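Local structure of protein NBR1 homolog (Arabidopsis thaliana, 6TGS) at residues Asn6-Leu18 against Val77-Val89. The protein probably acts as an autophagy receptor that targets ubiquitinated protein aggregates for degradation in the vacuole, and self-associates through the PB1 domain described here. The protein carries 3 engineered substitutions. Residues are numbered along the deposited sequence; the frame is centred on the assembly and turned at random. Where two conformers were deposited one is given.
Sequences NALVVKVSYGGVL and VTNQRLKFLKINV. With GOL (glycerol), chain B; PEG (di(hydroxyethyl)ether), chain G.
Leu8-Tyr14 and Phe84-Val89 are neighbouring parallel strands, their axes 4.6 Å apart at 19°. Six backbone hydrogen bonds join the two segments, from Val9 N to Lys83 O, just ahead of the second strand, to Val89 N to Ser13 O at the other end. Between these, Lys11 bonds both ways: its N to Leu85 O and its O to Ile87 N, each at 2.8 Å.

On the buried face, Val10 CG1 meets Ile87 CD1 at 3.9 Å. Val12 CG1 and Val89 CG2 also meet here, though their close spacing is doubtful. Leu8 reaches Val77 of the preceding helix, CD2 to CG1 at 4.0 Å, the two side chains crossing at about a right angle. The Tyr14 ring turns its edge to Val89 O.

On the other face, the aliphatic chain of Lys11 lies at the edge of the Phe84 ring; its modelled closeness is doubtful. Lys86 bends at chi4 (-101°), and its NZ meets Asn88 OD1 at 2.7 Å, in the carbonyl plane on a lone pair. A leucine in place of Lys86 would probably leave Asn88 OD1 without this donor and its amide freer to turn.

The pair lies inside the five-stranded sheet of this ubiquitin-like PB1 domain, with strand 84-90 in the middle. Strand 17-23 flanks Leu8-Tyr14, strand 55-59 flanks Phe84-Val89, and helix 35-46 packs on Val12 and Ile87.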
loop_
_atom_site.group_PDB
_atom_site.type_symbol
_atom_site.label_atom_id
_atom_site.label_comp_id
_atom_site.label_asym_id
_atom_site.label_seq_id
_atom_site.Cartn_x
_atom_site.Cartn_y
_atom_site.Cartn_z
ATOM N N ASN A 6 -2.701 16.665 -2.561
ATOM C CA ASN A 6 -1.432 16.217 -1.996
ATOM C C ASN A 6 -1.441 14.694 -1.957
ATOM O O ASN A 6 -2.354 14.089 -1.391
ATOM C CB ASN A 6 -1.204 16.811 -0.602
ATOM C CG ASN A 6 -2.086 16.179 0.457
ATOM O OD1 ASN A 6 -3.304 16.354 0.447
ATOM N ND2 ASN A 6 -1.477 15.425 1.367
ATOM N N ALA A 7 -0.436 14.077 -2.565
ATOM C CA ALA A 7 -0.452 12.638 -2.765
ATOM C C ALA A 7 0.139 11.904 -1.563
ATOM O O ALA A 7 0.926 12.454 -0.790
ATOM C CB ALA A 7 0.313 12.274 -4.037
ATOM N N LEU A 8 -0.273 10.644 -1.407
ATOM C CA LEU A 8 0.358 9.747 -0.450
ATOM C C LEU A 8 1.612 9.148 -1.067
ATOM O O LEU A 8 1.562 8.585 -2.162
ATOM C CB LEU A 8 -0.602 8.628 -0.037
ATOM C CG LEU A 8 -0.041 7.501 0.846
ATOM C CD1 LEU A 8 0.229 7.987 2.261
ATOM C CD2 LEU A 8 -0.972 6.292 0.862
ATOM N N VAL A 9 2.728 9.263 -0.363
ATOM C CA VAL A 9 3.951 8.585 -0.773
ATOM C C VAL A 9 3.886 7.151 -0.261
ATOM O O VAL A 9 3.702 6.914 0.936
ATOM C CB VAL A 9 5.194 9.308 -0.240
ATOM C CG1 VAL A 9 6.436 8.479 -0.507
ATOM C CG2 VAL A 9 5.311 10.666 -0.895
ATOM N N VAL A 10 4.031 6.196 -1.174
ATOM C CA VAL A 10 4.020 4.777 -0.836
ATOM C C VAL A 10 5.406 4.225 -1.125
ATOM O O VAL A 10 5.941 4.416 -2.220
ATOM C CB VAL A 10 2.938 4.018 -1.620
ATOM C CG1 VAL A 10 2.964 2.527 -1.270
ATOM C CG2 VAL A 10 1.570 4.609 -1.322
ATOM N N LYS A 11 6.000 3.584 -0.138
ATOM C CA LYS A 11 7.226 2.781 -0.336
ATOM C C LYS A 11 6.937 1.271 -0.233
ATOM O O LYS A 11 6.311 0.939 0.740
ATOM C CB LYS A 11 8.320 3.273 0.604
ATOM C CG LYS A 11 8.682 4.728 0.385
ATOM C CD LYS A 11 9.785 5.200 1.276
ATOM C CE LYS A 11 9.835 6.709 1.331
ATOM N NZ LYS A 11 10.648 7.181 2.473
ATOM N N VAL A 12 7.373 0.536 -1.080
ATOM C CA VAL A 12 7.097 -0.895 -1.053
ATOM C C VAL A 12 8.430 -1.615 -0.943
ATOM O O VAL A 12 9.384 -1.274 -1.649
ATOM C CB VAL A 12 6.324 -1.352 -2.304
ATOM C CG1 VAL A 12 5.953 -2.819 -2.173
ATOM C CG2 VAL A 12 5.074 -0.507 -2.501
ATOM N N SER A 13 8.508 -2.583 -0.039
ATOM C CA SER A 13 9.705 -3.387 0.138
ATOM C C SER A 13 9.441 -4.822 -0.293
ATOM O O SER A 13 8.475 -5.452 0.161
ATOM C CB SER A 13 10.177 -3.350 1.588
ATOM O OG SER A 13 11.367 -4.096 1.722
ATOM N N TYR A 14 10.303 -5.341 -1.160
ATOM C CA TYR A 14 10.257 -6.749 -1.513
ATOM C C TYR A 14 11.671 -7.208 -1.842
ATOM O O TYR A 14 12.415 -6.485 -2.505
ATOM C CB TYR A 14 9.329 -7.009 -2.714
ATOM C CG TYR A 14 9.311 -8.443 -3.174
ATOM C CD1 TYR A 14 8.587 -9.401 -2.484
ATOM C CD2 TYR A 14 10.014 -8.838 -4.309
ATOM C CE1 TYR A 14 8.565 -10.721 -2.901
ATOM C CE2 TYR A 14 9.991 -10.155 -4.737
ATOM C CZ TYR A 14 9.267 -11.091 -4.025
ATOM O OH TYR A 14 9.253 -12.400 -4.441
ATOM N N GLY A 15 12.038 -8.387 -1.351
ATOM C CA GLY A 15 13.355 -8.944 -1.663
ATOM C C GLY A 15 14.513 -8.016 -1.365
ATOM O O GLY A 15 15.422 -7.875 -2.194
ATOM N N GLY A 16 14.492 -7.360 -0.204
ATOM C CA GLY A 16 15.552 -6.442 0.186
ATOM C C GLY A 16 15.586 -5.140 -0.575
ATOM O O GLY A 16 16.555 -4.384 -0.450
ATOM N N VAL A 17 14.543 -4.857 -1.345
ATOM C CA VAL A 17 14.516 -3.797 -2.337
ATOM C C VAL A 17 13.388 -2.846 -1.977
ATOM O O VAL A 17 12.271 -3.300 -1.727
ATOM C CB VAL A 17 14.285 -4.390 -3.742
ATOM C CG1 VAL A 17 14.160 -3.324 -4.753
ATOM C CG2 VAL A 17 15.388 -5.355 -4.100
ATOM N N LEU A 18 13.660 -1.541 -1.990
ATOM C CA LEU A 18 12.640 -0.529 -1.718
ATOM C C LEU A 18 12.307 0.262 -2.977
ATOM O O LEU A 18 13.203 0.794 -3.643
ATOM C CB LEU A 18 13.102 0.430 -0.615
ATOM C CG LEU A 18 12.091 1.326 0.104
ATOM C CD1 LEU A 18 11.004 0.506 0.814
ATOM C CD2 LEU A 18 12.792 2.265 1.107
ATOM N N VAL A 77 -6.169 3.949 5.652
ATOM C CA VAL A 77 -4.856 4.644 5.609
ATOM C C VAL A 77 -5.122 6.149 5.519
ATOM O O VAL A 77 -4.476 6.908 6.214
ATOM C CB VAL A 77 -4.006 4.140 4.434
ATOM C CG1 VAL A 77 -2.864 5.085 4.113
ATOM C CG2 VAL A 77 -3.480 2.739 4.693
ATOM N N THR A 78 -6.063 6.528 4.682
ATOM C CA THR A 78 -6.428 7.952 4.479
ATOM C C THR A 78 -7.199 8.470 5.693
ATOM O O THR A 78 -6.921 9.584 6.132
ATOM C CB THR A 78 -7.306 8.027 3.224
ATOM O OG1 THR A 78 -8.673 7.825 3.566
ATOM C CG2 THR A 78 -6.931 7.011 2.172
ATOM N N ASN A 79 -8.147 7.684 6.188
ATOM C CA ASN A 79 -8.987 8.121 7.327
ATOM C C ASN A 79 -8.071 8.519 8.459
ATOM O O ASN A 79 -8.353 9.478 9.154
ATOM C CB ASN A 79 -9.888 7.014 7.849
ATOM C CG ASN A 79 -11.033 6.668 6.938
ATOM O OD1 ASN A 79 -11.188 7.265 5.880
ATOM N ND2 ASN A 79 -11.826 5.700 7.356
ATOM N N GLN A 80 -6.985 7.806 8.565
ATOM C CA GLN A 80 -5.985 8.047 9.647
ATOM C C GLN A 80 -4.984 9.179 9.315
ATOM O O GLN A 80 -4.041 9.382 10.085
ATOM C CB GLN A 80 -5.225 6.768 10.006
ATOM C CG GLN A 80 -6.042 5.740 10.772
ATOM C CD GLN A 80 -5.300 4.442 10.967
ATOM O OE1 GLN A 80 -4.777 3.853 10.030
ATOM N NE2 GLN A 80 -5.250 3.979 12.203
ATOM N N ARG A 81 -5.147 9.820 8.170
ATOM C CA ARG A 81 -4.271 10.938 7.765
ATOM C C ARG A 81 -2.798 10.541 7.711
ATOM O O ARG A 81 -1.967 11.368 8.038
ATOM C CB ARG A 81 -4.541 12.167 8.620
ATOM C CG ARG A 81 -5.941 12.742 8.475
ATOM C CD ARG A 81 -6.040 13.991 9.324
ATOM N NE ARG A 81 -7.413 14.406 9.552
ATOM C CZ ARG A 81 -8.057 15.309 8.823
ATOM N NH1 ARG A 81 -7.453 15.902 7.809
ATOM N NH2 ARG A 81 -9.308 15.613 9.114
ATOM N N LEU A 82 -2.492 9.304 7.323
ATOM C CA LEU A 82 -1.078 8.962 7.040
ATOM C C LEU A 82 -0.637 9.708 5.777
ATOM O O LEU A 82 -1.448 9.806 4.843
ATOM C CB LEU A 82 -0.930 7.444 6.883
ATOM C CG LEU A 82 -1.517 6.604 8.016
ATOM C CD1 LEU A 82 -1.087 5.151 7.892
ATOM C CD2 LEU A 82 -1.115 7.165 9.370
ATOM N N LYS A 83 0.609 10.145 5.749
ATOM C CA LYS A 83 1.164 10.821 4.544
ATOM C C LYS A 83 2.250 9.961 3.919
ATOM O O LYS A 83 2.595 10.189 2.759
ATOM C CB LYS A 83 1.876 12.093 4.990
ATOM C CG LYS A 83 2.436 12.931 3.847
ATOM C CD LYS A 83 3.342 14.059 4.285
ATOM C CE LYS A 83 3.824 14.917 3.137
ATOM N NZ LYS A 83 2.722 15.714 2.547
ATOM N N PHE A 84 2.729 9.006 4.444
ATOM C CA PHE A 84 3.766 7.974 4.212
ATOM C C PHE A 84 3.210 6.624 4.647
ATOM O O PHE A 84 2.617 6.539 5.711
ATOM C CB PHE A 84 5.080 8.356 4.888
ATOM C CG PHE A 84 6.171 7.329 4.762
ATOM C CD1 PHE A 84 6.544 6.846 3.521
ATOM C CD2 PHE A 84 6.834 6.856 5.881
ATOM C CE1 PHE A 84 7.547 5.902 3.400
ATOM C CE2 PHE A 84 7.838 5.909 5.758
ATOM C CZ PHE A 84 8.200 5.445 4.517
ATOM N N LEU A 85 3.408 5.765 3.572
ATOM C CA LEU A 85 3.083 4.362 3.857
ATOM C C LEU A 85 4.229 3.481 3.384
ATOM O O LEU A 85 4.564 3.547 2.235
ATOM C CB LEU A 85 1.774 4.025 3.159
ATOM C CG LEU A 85 1.278 2.599 3.340
ATOM C CD1 LEU A 85 0.995 2.326 4.804
ATOM C CD2 LEU A 85 0.029 2.379 2.511
ATOM N N LYS A 86 4.791 2.709 4.295
ATOM C CA LYS A 86 5.785 1.714 3.909
ATOM C C LYS A 86 5.144 0.343 4.005
ATOM O O LYS A 86 4.766 -0.083 5.106
ATOM C CB LYS A 86 7.034 1.753 4.780
ATOM C CG LYS A 86 8.050 0.712 4.331
ATOM C CD LYS A 86 9.075 0.385 5.395
ATOM C CE LYS A 86 10.270 -0.364 4.793
ATOM N NZ LYS A 86 10.246 -1.824 5.022
ATOM N N ILE A 87 5.052 -0.349 2.866
ATOM C CA ILE A 87 4.395 -1.654 2.765
ATOM C C ILE A 87 5.458 -2.729 2.578
ATOM O O ILE A 87 6.250 -2.674 1.631
ATOM C CB ILE A 87 3.396 -1.691 1.598
ATOM C CG1 ILE A 87 2.287 -0.649 1.762
ATOM C CG2 ILE A 87 2.834 -3.118 1.406
ATOM C CD1 ILE A 87 1.372 -0.573 0.539
ATOM N N ASN A 88 5.465 -3.735 3.455
ATOM C CA ASN A 88 6.315 -4.891 3.235
ATOM C C ASN A 88 5.526 -5.949 2.468
ATOM O O ASN A 88 4.371 -6.245 2.810
ATOM C CB ASN A 88 6.804 -5.483 4.564
ATOM C CG ASN A 88 7.908 -4.664 5.211
ATOM O OD1 ASN A 88 8.610 -3.911 4.546
ATOM N ND2 ASN A 88 8.070 -4.822 6.520
ATOM N N VAL A 89 6.163 -6.552 1.461
ATOM C CA VAL A 89 5.529 -7.563 0.612
ATOM C C VAL A 89 6.118 -8.917 0.934
ATOM O O VAL A 89 7.335 -9.104 0.858
ATOM C CB VAL A 89 5.737 -7.274 -0.891
ATOM C CG1 VAL A 89 5.038 -8.358 -1.721
ATOM C CG2 VAL A 89 5.214 -5.932 -1.245
HETATM C C1 GOL B . 9.845 -8.071 1.984
HETATM O O1 GOL B . 10.266 -9.092 1.114
HETATM C C2 GOL B . 10.856 -7.989 3.126
HETATM O O2 GOL B . 10.255 -7.618 4.328
HETATM C C3 GOL B . 11.888 -6.946 2.663
HETATM O O3 GOL B . 11.911 -6.926 1.269
HETATM C C1 PEG G . 13.130 -2.205 3.674
HETATM O O1 PEG G . 12.451 -3.355 4.114
HETATM C C2 PEG G . 13.888 -2.500 2.386
HETATM O O2 PEG G . 15.237 -2.682 2.693
HETATM C C3 PEG G . 16.001 -1.545 2.442
HETATM C C4 PEG G . 17.049 -1.896 1.398
HETATM O O4 PEG G . 16.481 -1.873 0.127
#